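Local coordinates for protein LpxE (Aquifex aeolicus, PDB 6EBU) that probably removes the 1-phosphate group from lipid A, acting as a membrane-embedded phosphatase of the PAP2 superfamily, at residues L30-F33 with F34-A38; T110-A113 with F114-T118; Y135-L138 with I139-R143. The protein carries 1 engineered substitution. All coordinates share one frame; numbering follows the deposited sequence.

Interaction 1: residues L30-F33 with F34-A38. With BOG (octyl beta-D-glucopyranoside), chain C.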
ATOM      1  N   LEU A  30       7.396 -11.969 -13.089  1.00 43.05           N
ATOM      2  CA  LEU A  30       6.730 -10.918 -12.329  1.00 44.09           C
ATOM      3  C   LEU A  30       5.644 -11.498 -11.434  1.00 42.65           C
ATOM      4  O   LEU A  30       5.452 -11.035 -10.303  1.00 37.52           O
ATOM      5  CB  LEU A  30       6.146  -9.875 -13.280  1.00 42.60           C
ATOM      6  CG  LEU A  30       7.071  -8.734 -13.696  1.00 46.03           C
ATOM      7  CD1 LEU A  30       6.363  -7.806 -14.669  1.00 43.85           C
ATOM      8  CD2 LEU A  30       7.543  -7.973 -12.470  1.00 50.47           C
ATOM      9  N   ASP A  31       4.926 -12.513 -11.925  1.00 37.84           N
ATOM     10  CA  ASP A  31       3.899 -13.162 -11.118  1.00 36.40           C
ATOM     11  C   ASP A  31       4.496 -13.778  -9.862  1.00 48.28           C
ATOM     12  O   ASP A  31       3.922 -13.665  -8.773  1.00 44.84           O
ATOM     13  CB  ASP A  31       3.179 -14.236 -11.936  1.00 43.90           C
ATOM     14  CG  ASP A  31       2.333 -13.659 -13.056  1.00 42.61           C
ATOM     15  OD1 ASP A  31       2.187 -12.423 -13.130  1.00 48.10           O
ATOM     16  OD2 ASP A  31       1.802 -14.452 -13.861  1.00 52.87           O
ATOM     17  N   VAL A  32       5.649 -14.435  -9.995  1.00 39.01           N
ATOM     18  CA  VAL A  32       6.284 -15.059  -8.840  1.00 41.93           C
ATOM     19  C   VAL A  32       6.825 -13.995  -7.893  1.00 42.88           C
ATOM     20  O   VAL A  32       6.615 -14.061  -6.676  1.00 39.69           O
ATOM     21  CB  VAL A  32       7.392 -16.030  -9.288  1.00 39.61           C
ATOM     22  CG1 VAL A  32       8.143 -16.563  -8.080  1.00 35.95           C
ATOM     23  CG2 VAL A  32       6.802 -17.175 -10.101  1.00 36.34           C
ATOM     24  N   PHE A  33       7.525 -12.996  -8.439  1.00 38.63           N
ATOM     25  CA  PHE A  33       8.126 -11.966  -7.599  1.00 43.33           C
ATOM     26  C   PHE A  33       7.072 -11.246  -6.767  1.00 38.25           C
ATOM     27  O   PHE A  33       7.233 -11.077  -5.553  1.00 39.05           O
ATOM     28  CB  PHE A  33       8.901 -10.961  -8.452  1.00 34.87           C
ATOM     29  CG  PHE A  33       9.357  -9.748  -7.687  1.00 36.08           C
ATOM     30  CD1 PHE A  33      10.535  -9.777  -6.957  1.00 39.22           C
ATOM     31  CD2 PHE A  33       8.599  -8.586  -7.683  1.00 30.69           C
ATOM     32  CE1 PHE A  33      10.956  -8.667  -6.243  1.00 34.77           C
ATOM     33  CE2 PHE A  33       9.010  -7.476  -6.970  1.00 40.29           C
ATOM     34  CZ  PHE A  33      10.192  -7.514  -6.250  1.00 37.86           C
ATOM     35  N   PHE A  34       5.986 -10.808  -7.407  1.00 38.03           N
ATOM     36  CA  PHE A  34       4.978 -10.037  -6.689  1.00 39.06           C
ATOM     37  C   PHE A  34       4.167 -10.910  -5.743  1.00 34.91           C
ATOM     38  O   PHE A  34       3.673 -10.417  -4.723  1.00 43.61           O
ATOM     39  CB  PHE A  34       4.065  -9.315  -7.678  1.00 32.30           C
ATOM     40  CG  PHE A  34       4.659  -8.055  -8.226  1.00 32.49           C
ATOM     41  CD1 PHE A  34       5.239  -7.125  -7.380  1.00 32.25           C
ATOM     42  CD2 PHE A  34       4.655  -7.804  -9.588  1.00 31.22           C
ATOM     43  CE1 PHE A  34       5.795  -5.960  -7.880  1.00 37.05           C
ATOM     44  CE2 PHE A  34       5.210  -6.644 -10.095  1.00 27.70           C
ATOM     45  CZ  PHE A  34       5.780  -5.721  -9.240  1.00 35.05           C
ATOM     46  N   THR A  35       4.019 -12.198  -6.056  1.00 37.22           N
ATOM     47  CA  THR A  35       3.382 -13.114  -5.118  1.00 37.94           C
ATOM     48  C   THR A  35       4.236 -13.287  -3.869  1.00 39.03           C
ATOM     49  O   THR A  35       3.727 -13.246  -2.744  1.00 38.74           O
ATOM     50  CB  THR A  35       3.124 -14.462  -5.790  1.00 35.41           C
ATOM     51  OG1 THR A  35       2.216 -14.283  -6.885  1.00 42.06           O
ATOM     52  CG2 THR A  35       2.523 -15.452  -4.801  1.00 37.22           C
ATOM     53  N   HIS A  36       5.545 -13.478  -4.053  1.00 34.95           N
ATOM     54  CA  HIS A  36       6.449 -13.593  -2.914  1.00 36.74           C
ATOM     55  C   HIS A  36       6.549 -12.275  -2.156  1.00 41.20           C
ATOM     56  O   HIS A  36       6.645 -12.266  -0.922  1.00 39.66           O
ATOM     57  CB  HIS A  36       7.836 -14.039  -3.385  1.00 38.95           C
ATOM     58  CG  HIS A  36       7.874 -15.423  -3.957  1.00 36.49           C
ATOM     59  ND1 HIS A  36       9.053 -16.107  -4.168  1.00 44.00           N
ATOM     60  CD2 HIS A  36       6.882 -16.250  -4.366  1.00 35.45           C
ATOM     61  CE1 HIS A  36       8.785 -17.296  -4.680  1.00 37.82           C
ATOM     62  NE2 HIS A  36       7.475 -17.408  -4.811  1.00 40.20           N
ATOM     63  N   PHE A  37       6.514 -11.153  -2.879  1.00 34.36           N
ATOM     64  CA  PHE A  37       6.732  -9.836  -2.294  1.00 32.37           C
ATOM     65  C   PHE A  37       5.517  -9.305  -1.543  1.00 36.20           C
ATOM     66  O   PHE A  37       5.678  -8.443  -0.673  1.00 40.03           O
ATOM     67  CB  PHE A  37       7.123  -8.846  -3.397  1.00 35.21           C
ATOM     68  CG  PHE A  37       7.734  -7.572  -2.889  1.00 37.33           C
ATOM     69  CD1 PHE A  37       9.073  -7.522  -2.540  1.00 36.01           C
ATOM     70  CD2 PHE A  37       6.973  -6.421  -2.775  1.00 34.74           C
ATOM     71  CE1 PHE A  37       9.638  -6.351  -2.079  1.00 37.63           C
ATOM     72  CE2 PHE A  37       7.534  -5.248  -2.313  1.00 34.90           C
ATOM     73  CZ  PHE A  37       8.868  -5.213  -1.963  1.00 34.92           C
ATOM     74  N   ALA A  38       4.313  -9.798  -1.856  1.00 34.38           N
ATOM     75  CA  ALA A  38       3.095  -9.231  -1.283  1.00 42.51           C
ATOM     76  C   ALA A  38       3.087  -9.302   0.241  1.00 42.71           C
ATOM     77  O   ALA A  38       2.545  -8.406   0.898  1.00 37.42           O
ATOM     78  CB  ALA A  38       1.868  -9.945  -1.848  1.00 33.64           C
TER
HETATM   79  O1  BOG C 202      10.977  -7.104 -10.558  1.00 53.66           O
HETATM   80  C1' BOG C 202      11.041  -8.507 -10.813  1.00 49.33           C
HETATM   81  C2' BOG C 202      11.595  -8.748 -12.233  1.00 56.36           C
HETATM   82  C3' BOG C 202      11.763 -10.280 -12.478  1.00 49.06           C
HETATM   83  C4' BOG C 202      13.082 -10.545 -13.258  1.00 60.98           C
HETATM   84  C5' BOG C 202      14.198  -9.627 -12.717  1.00 57.24           C
HETATM   85  C6' BOG C 202      15.583 -10.270 -12.939  1.00 50.06           C
HETATM   86  C7' BOG C 202      16.658  -9.206 -12.729  1.00 60.38           C
HETATM   87  C8' BOG C 202      18.048  -9.824 -12.907  1.00 52.70           C

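Interaction 2: residues T110-A113 with F114-T118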
ATOM      1  N   THR A 110      -0.720  -0.482   0.539  1.00 29.49           N
ATOM      2  CA  THR A 110       0.052   0.680   0.112  1.00 32.73           C
ATOM      3  C   THR A 110       0.163   1.710   1.231  1.00 30.02           C
ATOM      4  O   THR A 110       1.239   2.274   1.458  1.00 32.33           O
ATOM      5  CB  THR A 110      -0.583   1.296  -1.134  1.00 32.09           C
ATOM      6  OG1 THR A 110      -0.725   0.288  -2.144  1.00 42.36           O
ATOM      7  CG2 THR A 110       0.276   2.426  -1.674  1.00 34.44           C
ATOM      8  N   ALA A 111      -0.935   1.954   1.950  1.00 28.25           N
ATOM      9  CA  ALA A 111      -0.914   2.931   3.034  1.00 26.98           C
ATOM     10  C   ALA A 111       0.053   2.516   4.138  1.00 33.77           C
ATOM     11  O   ALA A 111       0.835   3.335   4.634  1.00 36.91           O
ATOM     12  CB  ALA A 111      -2.327   3.122   3.589  1.00 26.00           C
ATOM     13  N   MET A 112       0.018   1.240   4.533  1.00 39.38           N
ATOM     14  CA  MET A 112       0.939   0.756   5.559  1.00 41.17           C
ATOM     15  C   MET A 112       2.384   0.836   5.084  1.00 34.19           C
ATOM     16  O   MET A 112       3.271   1.264   5.833  1.00 31.78           O
ATOM     17  CB  MET A 112       0.583  -0.680   5.952  1.00 34.54           C
ATOM     18  CG  MET A 112       1.435  -1.246   7.083  1.00 31.74           C
ATOM     19  SD  MET A 112       1.558  -3.050   7.075  1.00 29.27           S
ATOM     20  CE  MET A 112       2.713  -3.307   5.730  1.00 36.63           C
ATOM     21  N   ALA A 113       2.639   0.433   3.836  1.00 29.29           N
ATOM     22  CA  ALA A 113       4.003   0.436   3.319  1.00 34.53           C
ATOM     23  C   ALA A 113       4.569   1.849   3.256  1.00 30.07           C
ATOM     24  O   ALA A 113       5.734   2.075   3.602  1.00 36.81           O
ATOM     25  CB  ALA A 113       4.043  -0.226   1.942  1.00 28.87           C
ATOM     26  N   PHE A 114       3.760   2.819   2.827  1.00 34.47           N
ATOM     27  CA  PHE A 114       4.223   4.201   2.808  1.00 37.15           C
ATOM     28  C   PHE A 114       4.277   4.798   4.207  1.00 36.93           C
ATOM     29  O   PHE A 114       5.069   5.713   4.454  1.00 41.06           O
ATOM     30  CB  PHE A 114       3.332   5.048   1.894  1.00 41.96           C
ATOM     31  CG  PHE A 114       3.747   5.007   0.450  1.00 38.16           C
ATOM     32  CD1 PHE A 114       3.300   3.992  -0.382  1.00 28.26           C
ATOM     33  CD2 PHE A 114       4.600   5.967  -0.068  1.00 36.68           C
ATOM     34  CE1 PHE A 114       3.688   3.945  -1.711  1.00 40.99           C
ATOM     35  CE2 PHE A 114       4.992   5.925  -1.396  1.00 36.27           C
ATOM     36  CZ  PHE A 114       4.535   4.913  -2.218  1.00 35.34           C
ATOM     37  N   THR A 115       3.457   4.294   5.130  1.00 35.60           N
ATOM     38  CA  THR A 115       3.587   4.685   6.530  1.00 36.23           C
ATOM     39  C   THR A 115       4.909   4.198   7.106  1.00 33.13           C
ATOM     40  O   THR A 115       5.614   4.941   7.800  1.00 39.63           O
ATOM     41  CB  THR A 115       2.420   4.128   7.345  1.00 40.87           C
ATOM     42  OG1 THR A 115       1.180   4.554   6.770  1.00 41.96           O
ATOM     43  CG2 THR A 115       2.501   4.607   8.769  1.00 35.42           C
ATOM     44  N   ILE A 116       5.255   2.940   6.832  1.00 37.78           N
ATOM     45  CA  ILE A 116       6.537   2.399   7.270  1.00 34.17           C
ATOM     46  C   ILE A 116       7.683   3.202   6.667  1.00 35.16           C
ATOM     47  O   ILE A 116       8.608   3.623   7.371  1.00 34.71           O
ATOM     48  CB  ILE A 116       6.635   0.907   6.900  1.00 36.20           C
ATOM     49  CG1 ILE A 116       5.611   0.095   7.695  1.00 29.53           C
ATOM     50  CG2 ILE A 116       8.050   0.387   7.117  1.00 30.89           C
ATOM     51  CD1 ILE A 116       5.455  -1.336   7.219  1.00 25.44           C
ATOM     52  N   ALA A 117       7.627   3.440   5.354  1.00 30.26           N
ATOM     53  CA  ALA A 117       8.723   4.132   4.685  1.00 35.77           C
ATOM     54  C   ALA A 117       8.852   5.574   5.162  1.00 33.31           C
ATOM     55  O   ALA A 117       9.966   6.093   5.280  1.00 40.37           O
ATOM     56  CB  ALA A 117       8.532   4.081   3.169  1.00 30.68           C
ATOM     57  N   THR A 118       7.730   6.241   5.442  1.00 34.05           N
ATOM     58  CA  THR A 118       7.791   7.634   5.876  1.00 33.55           C
ATOM     59  C   THR A 118       8.406   7.753   7.267  1.00 36.92           C
ATOM     60  O   THR A 118       9.295   8.584   7.494  1.00 41.03           O
ATOM     61  CB  THR A 118       6.392   8.256   5.848  1.00 40.85           C
ATOM     62  OG1 THR A 118       5.916   8.310   4.497  1.00 35.92           O
ATOM     63  CG2 THR A 118       6.410   9.660   6.427  1.00 35.57           C
TER

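Interaction 3: residues Y135-L138 with I139-R143. With BOG (octyl beta-D-glucopyranoside), chain D; BOG (octyl beta-D-glucopyranoside), chain F; SO4 (sulfate ion), chain B.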
ATOM      1  N   TYR A 135      10.550   0.065  -1.690  1.00 34.18           N
ATOM      2  CA  TYR A 135       9.686  -0.981  -1.155  1.00 30.99           C
ATOM      3  C   TYR A 135       8.228  -0.535  -1.163  1.00 27.66           C
ATOM      4  O   TYR A 135       7.343  -1.276  -1.603  1.00 31.77           O
ATOM      5  CB  TYR A 135      10.144  -1.353   0.258  1.00 29.89           C
ATOM      6  CG  TYR A 135       9.025  -1.736   1.197  1.00 33.71           C
ATOM      7  CD1 TYR A 135       8.459  -3.000   1.152  1.00 32.08           C
ATOM      8  CD2 TYR A 135       8.537  -0.830   2.132  1.00 35.13           C
ATOM      9  CE1 TYR A 135       7.435  -3.355   2.009  1.00 36.27           C
ATOM     10  CE2 TYR A 135       7.514  -1.175   2.991  1.00 36.32           C
ATOM     11  CZ  TYR A 135       6.965  -2.438   2.926  1.00 38.17           C
ATOM     12  OH  TYR A 135       5.943  -2.785   3.781  1.00 37.86           O
ATOM     13  N   ALA A 136       7.966   0.689  -0.698  1.00 32.04           N
ATOM     14  CA  ALA A 136       6.603   1.211  -0.706  1.00 32.06           C
ATOM     15  C   ALA A 136       6.056   1.313  -2.124  1.00 29.99           C
ATOM     16  O   ALA A 136       4.883   1.005  -2.368  1.00 30.26           O
ATOM     17  CB  ALA A 136       6.556   2.575  -0.017  1.00 28.96           C
ATOM     18  N   PHE A 137       6.889   1.745  -3.074  1.00 38.04           N
ATOM     19  CA  PHE A 137       6.435   1.846  -4.457  1.00 35.14           C
ATOM     20  C   PHE A 137       6.090   0.477  -5.024  1.00 34.05           C
ATOM     21  O   PHE A 137       5.074   0.320  -5.713  1.00 39.72           O
ATOM     22  CB  PHE A 137       7.504   2.527  -5.314  1.00 49.05           C
ATOM     23  CG  PHE A 137       7.330   2.299  -6.790  1.00 51.18           C
ATOM     24  CD1 PHE A 137       6.450   3.077  -7.525  1.00 58.96           C
ATOM     25  CD2 PHE A 137       8.041   1.303  -7.442  1.00 50.07           C
ATOM     26  CE1 PHE A 137       6.281   2.866  -8.884  1.00 53.16           C
ATOM     27  CE2 PHE A 137       7.877   1.087  -8.798  1.00 57.66           C
ATOM     28  CZ  PHE A 137       6.995   1.871  -9.520  1.00 49.97           C
ATOM     29  N   LEU A 138       6.924  -0.528  -4.746  1.00 33.89           N
ATOM     30  CA  LEU A 138       6.681  -1.863  -5.282  1.00 35.42           C
ATOM     31  C   LEU A 138       5.412  -2.480  -4.707  1.00 35.53           C
ATOM     32  O   LEU A 138       4.717  -3.221  -5.409  1.00 33.82           O
ATOM     33  CB  LEU A 138       7.885  -2.767  -5.010  1.00 39.73           C
ATOM     34  CG  LEU A 138       9.122  -2.503  -5.872  1.00 42.84           C
ATOM     35  CD1 LEU A 138      10.272  -3.408  -5.460  1.00 42.12           C
ATOM     36  CD2 LEU A 138       8.799  -2.679  -7.350  1.00 41.87           C
ATOM     37  N   ILE A 139       5.096  -2.194  -3.441  1.00 34.65           N
ATOM     38  CA  ILE A 139       3.831  -2.656  -2.876  1.00 33.56           C
ATOM     39  C   ILE A 139       2.663  -2.036  -3.631  1.00 34.53           C
ATOM     40  O   ILE A 139       1.731  -2.733  -4.051  1.00 34.43           O
ATOM     41  CB  ILE A 139       3.760  -2.339  -1.371  1.00 30.89           C
ATOM     42  CG1 ILE A 139       4.751  -3.206  -0.595  1.00 26.16           C
ATOM     43  CG2 ILE A 139       2.349  -2.562  -0.849  1.00 29.37           C
ATOM     44  CD1 ILE A 139       4.475  -4.683  -0.715  1.00 28.29           C
ATOM     45  N   GLY A 140       2.703  -0.715  -3.824  1.00 36.72           N
ATOM     46  CA  GLY A 140       1.661  -0.060  -4.596  1.00 30.10           C
ATOM     47  C   GLY A 140       1.551  -0.610  -6.005  1.00 41.18           C
ATOM     48  O   GLY A 140       0.448  -0.853  -6.503  1.00 35.14           O
ATOM     49  N   TYR A 141       2.694  -0.825  -6.663  1.00 34.74           N
ATOM     50  CA  TYR A 141       2.673  -1.431  -7.990  1.00 37.42           C
ATOM     51  C   TYR A 141       2.172  -2.868  -7.928  1.00 35.35           C
ATOM     52  O   TYR A 141       1.477  -3.333  -8.840  1.00 39.64           O
ATOM     53  CB  TYR A 141       4.068  -1.373  -8.619  1.00 37.15           C
ATOM     54  CG  TYR A 141       4.088  -1.645 -10.109  1.00 36.92           C
ATOM     55  CD1 TYR A 141       3.976  -2.940 -10.602  1.00 30.92           C
ATOM     56  CD2 TYR A 141       4.220  -0.607 -11.024  1.00 38.85           C
ATOM     57  CE1 TYR A 141       3.990  -3.194 -11.958  1.00 37.18           C
ATOM     58  CE2 TYR A 141       4.237  -0.852 -12.386  1.00 41.34           C
ATOM     59  CZ  TYR A 141       4.123  -2.149 -12.847  1.00 46.45           C
ATOM     60  OH  TYR A 141       4.140  -2.405 -14.198  1.00 42.80           O
ATOM     61  N   GLU A 142       2.510  -3.587  -6.855  1.00 36.54           N
ATOM     62  CA  GLU A 142       2.097  -4.982  -6.740  1.00 36.02           C
ATOM     63  C   GLU A 142       0.578  -5.110  -6.669  1.00 36.39           C
ATOM     64  O   GLU A 142      -0.002  -6.027  -7.261  1.00 36.09           O
ATOM     65  CB  GLU A 142       2.753  -5.620  -5.515  1.00 36.83           C
ATOM     66  CG  GLU A 142       2.217  -6.987  -5.150  1.00 36.67           C
ATOM     67  CD  GLU A 142       1.389  -6.951  -3.884  1.00 38.93           C
ATOM     68  OE1 GLU A 142       0.200  -7.328  -3.935  1.00 44.26           O
ATOM     69  OE2 GLU A 142       1.927  -6.531  -2.840  1.00 45.06           O
ATOM     70  N   ARG A 143      -0.084  -4.192  -5.960  1.00 34.61           N
ATOM     71  CA  ARG A 143      -1.538  -4.267  -5.836  1.00 33.91           C
ATOM     72  C   ARG A 143      -2.216  -4.131  -7.195  1.00 33.23           C
ATOM     73  O   ARG A 143      -3.197  -4.827  -7.480  1.00 33.05           O
ATOM     74  CB  ARG A 143      -2.044  -3.190  -4.873  1.00 37.20           C
ATOM     75  CG  ARG A 143      -1.407  -3.225  -3.489  1.00 30.01           C
ATOM     76  CD  ARG A 143      -1.348  -4.639  -2.942  1.00 36.12           C
ATOM     77  NE  ARG A 143      -2.589  -5.023  -2.277  1.00 41.06           N
ATOM     78  CZ  ARG A 143      -2.967  -6.278  -2.066  1.00 37.90           C
ATOM     79  NH1 ARG A 143      -2.201  -7.280  -2.475  1.00 39.07           N
ATOM     80  NH2 ARG A 143      -4.114  -6.532  -1.450  1.00 45.07           N
TER
HETATM   81  O1  BOG D 203       2.024   9.547  -4.374  0.58 57.18           O
HETATM   82  C1' BOG D 203       2.927   8.523  -4.787  0.58 60.36           C
HETATM   83  C2' BOG D 203       2.126   7.277  -5.228  0.58 56.60           C
HETATM   84  C3' BOG D 203       3.095   6.079  -5.481  0.58 53.31           C
HETATM   85  C4' BOG D 203       2.260   4.808  -5.798  0.58 48.14           C
HETATM   86  C5' BOG D 203       3.109   3.817  -6.619  0.58 47.39           C
HETATM   87  C6' BOG D 203       2.188   2.970  -7.520  0.58 47.15           C
HETATM   88  C7' BOG D 203       2.673   3.059  -8.966  0.58 51.10           C
HETATM   89  C8' BOG D 203       1.996   1.973  -9.803  0.58 45.33           C
HETATM   90  O1  BOG F 205      -5.600  -7.567   3.009  0.62 59.97           O
HETATM   91  C1' BOG F 205      -4.183  -7.405   3.034  0.62 60.75           C
HETATM   92  C2' BOG F 205      -3.508  -8.777   2.816  0.62 59.88           C
HETATM   93  C3' BOG F 205      -2.117  -8.577   2.137  0.62 53.96           C
HETATM   94  C4' BOG F 205      -1.990  -9.511   0.901  0.62 58.28           C
HETATM   95  C5' BOG F 205      -3.315  -9.515   0.106  0.62 56.07           C
HETATM   96  C6' BOG F 205      -3.324 -10.698  -0.884  0.62 58.18           C
HETATM   97  C7' BOG F 205      -3.681 -11.991  -0.154  0.62 58.42           C
HETATM   98  C8' BOG F 205      -5.131 -11.921   0.333  0.62 56.78           C
HETATM   99  S   SO4 B 201      -5.889  -3.984   0.722  1.00 53.74           S
HETATM  100  O1  SO4 B 201      -4.725  -3.890  -0.157  1.00 53.58           O
HETATM  101  O2  SO4 B 201      -6.693  -5.142   0.348  1.00 53.46           O
HETATM  102  O3  SO4 B 201      -6.686  -2.769   0.582  1.00 52.52           O
HETATM  103  O4  SO4 B 201      -5.447  -4.124   2.107  1.00 51.47           O

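Interaction 1: residues L30-F33 with F34-A38
F33 turns the edge of its ring toward the face of F34, a T-shaped pair with centroids 5.2 Å apart and planes at 69°; with F37 the two form an aromatic cluster on the single helix 28-37. F33 and F37, one helical turn apart, point the same way with nearly parallel rings that are slid apart and barely overlap, F33 CZ coming 3.9 Å from F37 CD1. Because F33 CG lies opposite the backbone N (chi1 170°), its ring runs forward along the helix, and F37 CB sits over one face. The opposite face receives C1' of an octyl glucoside, 3.8 Å from F33 CG. L30 joins alongside F34, its CD2 branch 3.6 Å from CE2 of that ring. Round the helix, V32 CG1 lies over the imidazole face of H36 in a CH-pi contact, 3.7 Å from the ring centroid. Helix 126-145 backs the cluster: F34 packs on E142 and meets the ring of Y145, and F37 rests on I139. D31 turns its carboxylate to Y145, where OD1 is hydrogen-bonded to OH, while its backbone O takes both T35 N at 3.1 Å and T35 OG1 at 2.6 Å, from opposite faces of the carbonyl plane.

Interaction 2: residues T110-A113 with F114-T118
The backbone from T110 to T118 is regular alpha-helix, with F114 N, T115 N, I116 N and A117 N each hydrogen-bonded to the carbonyl O of T110, A111, M112 and A113 in turn, at 2.8 to 2.9 Å. Threonine hydroxyls fold back onto this ladder. T118 OG1 donates to F114 O at 2.7 Å, the hydroxyl and T118 N arriving from opposite faces of the carbonyl plane. T115 OG1 lies 2.5 Å from A111 O, too short to be taken literally, and probably does the same. In each threonine the hydroxyl stands beside its own backbone N (chi1 -56° in T115, -65° in T118), which carries it back toward the preceding turn; a buried polar group is thus satisfied within the helix for T118, and probably for T115. Helix 108-121 lies in the buried interior of the PAP2 helical bundle, wedged among helices 46-56, 61-82, 126-145 and 151-170. T110 CG2 runs alongside F114, 3.6 Å from CD1, and T110 O lies at the edge of that ring, near its plane; the hydroxyl of T110 turns instead to S107 OG. F114 packs against A158 and I162 and also touches a bound octyl glucoside. Across the helix, the M112 chain bends at its thioether (chi3 76°) and lays CE 3.7 Å from CD1 of I116; on helix 46-56, M112 touches L46 and I116 touches L49.

Interaction 3: residues Y135-L138 with I139-R143
L138 O accepts the amide N of E142 at 2.7 Å, with a bent N-H...O angle of 140°; E142 CB also crowds this oxygen. The preceding bond, Y141 N to F137 O at 2.8 Å, is straighter. F137 and Y141 lie side by side, with Y141 CB over one face of the F137 ring and F137 CZ 4.0 Å from Y141 CD2. The tail of an octyl glucoside runs beside both rings, its C5' 3.5 Å from F137 CD1 and its C8' near Y141 CD2. On another side of the helix, I139 CG1 touches the Y135 ring at CE1, 3.7 Å away, while Y135 OH is hydrogen-bonded to L40 O. E142 CG lies opposite its backbone N and the chain then bends at chi2 (-109°), bringing OE1 to R143 NH1 in a salt bridge of 2.8 Å. OE1 uses its syn lone pair and lies in the guanidinium plane, the carboxylate being tilted out of it, which, with a sulfate ion on another edge, helps hold the group's rotation. R143 NE and NH2 both donate to sulfate O1, NH2 at 3.0 Å. K79 NZ, R86 NH2, H149 NE2 and G108 N also bind this anion, probably supplied by the crystallisation liquor. Such a ring of lysine, arginines, histidine and a backbone amide is consistent with the phosphate-binding site of the PAP2 superfamily.

All three contacts run along single helices, but at different depths. Interaction 1 lies at the surface, its centre about 15 Å from the centre of the chain, where aromatic and detergent contacts prevail. Interaction 2 is wholly buried among close-packed helices, though both share threonine hydroxyls turned back onto the backbone. Interaction 3, partly buried, stands between them and touches both: F37 CE2 meets I139 CD1 at 3.5 Å on one flank, and T110 OG1 approaches G140 CA at 3.4 Å on the other. Interactions 1 and 2 do not touch, their nearest atoms being about 7 Å apart. Charged chemistry is concentrated in interaction 3, whose helix 126-145 joins the surface aromatic cluster to the bundle interior and the anion site.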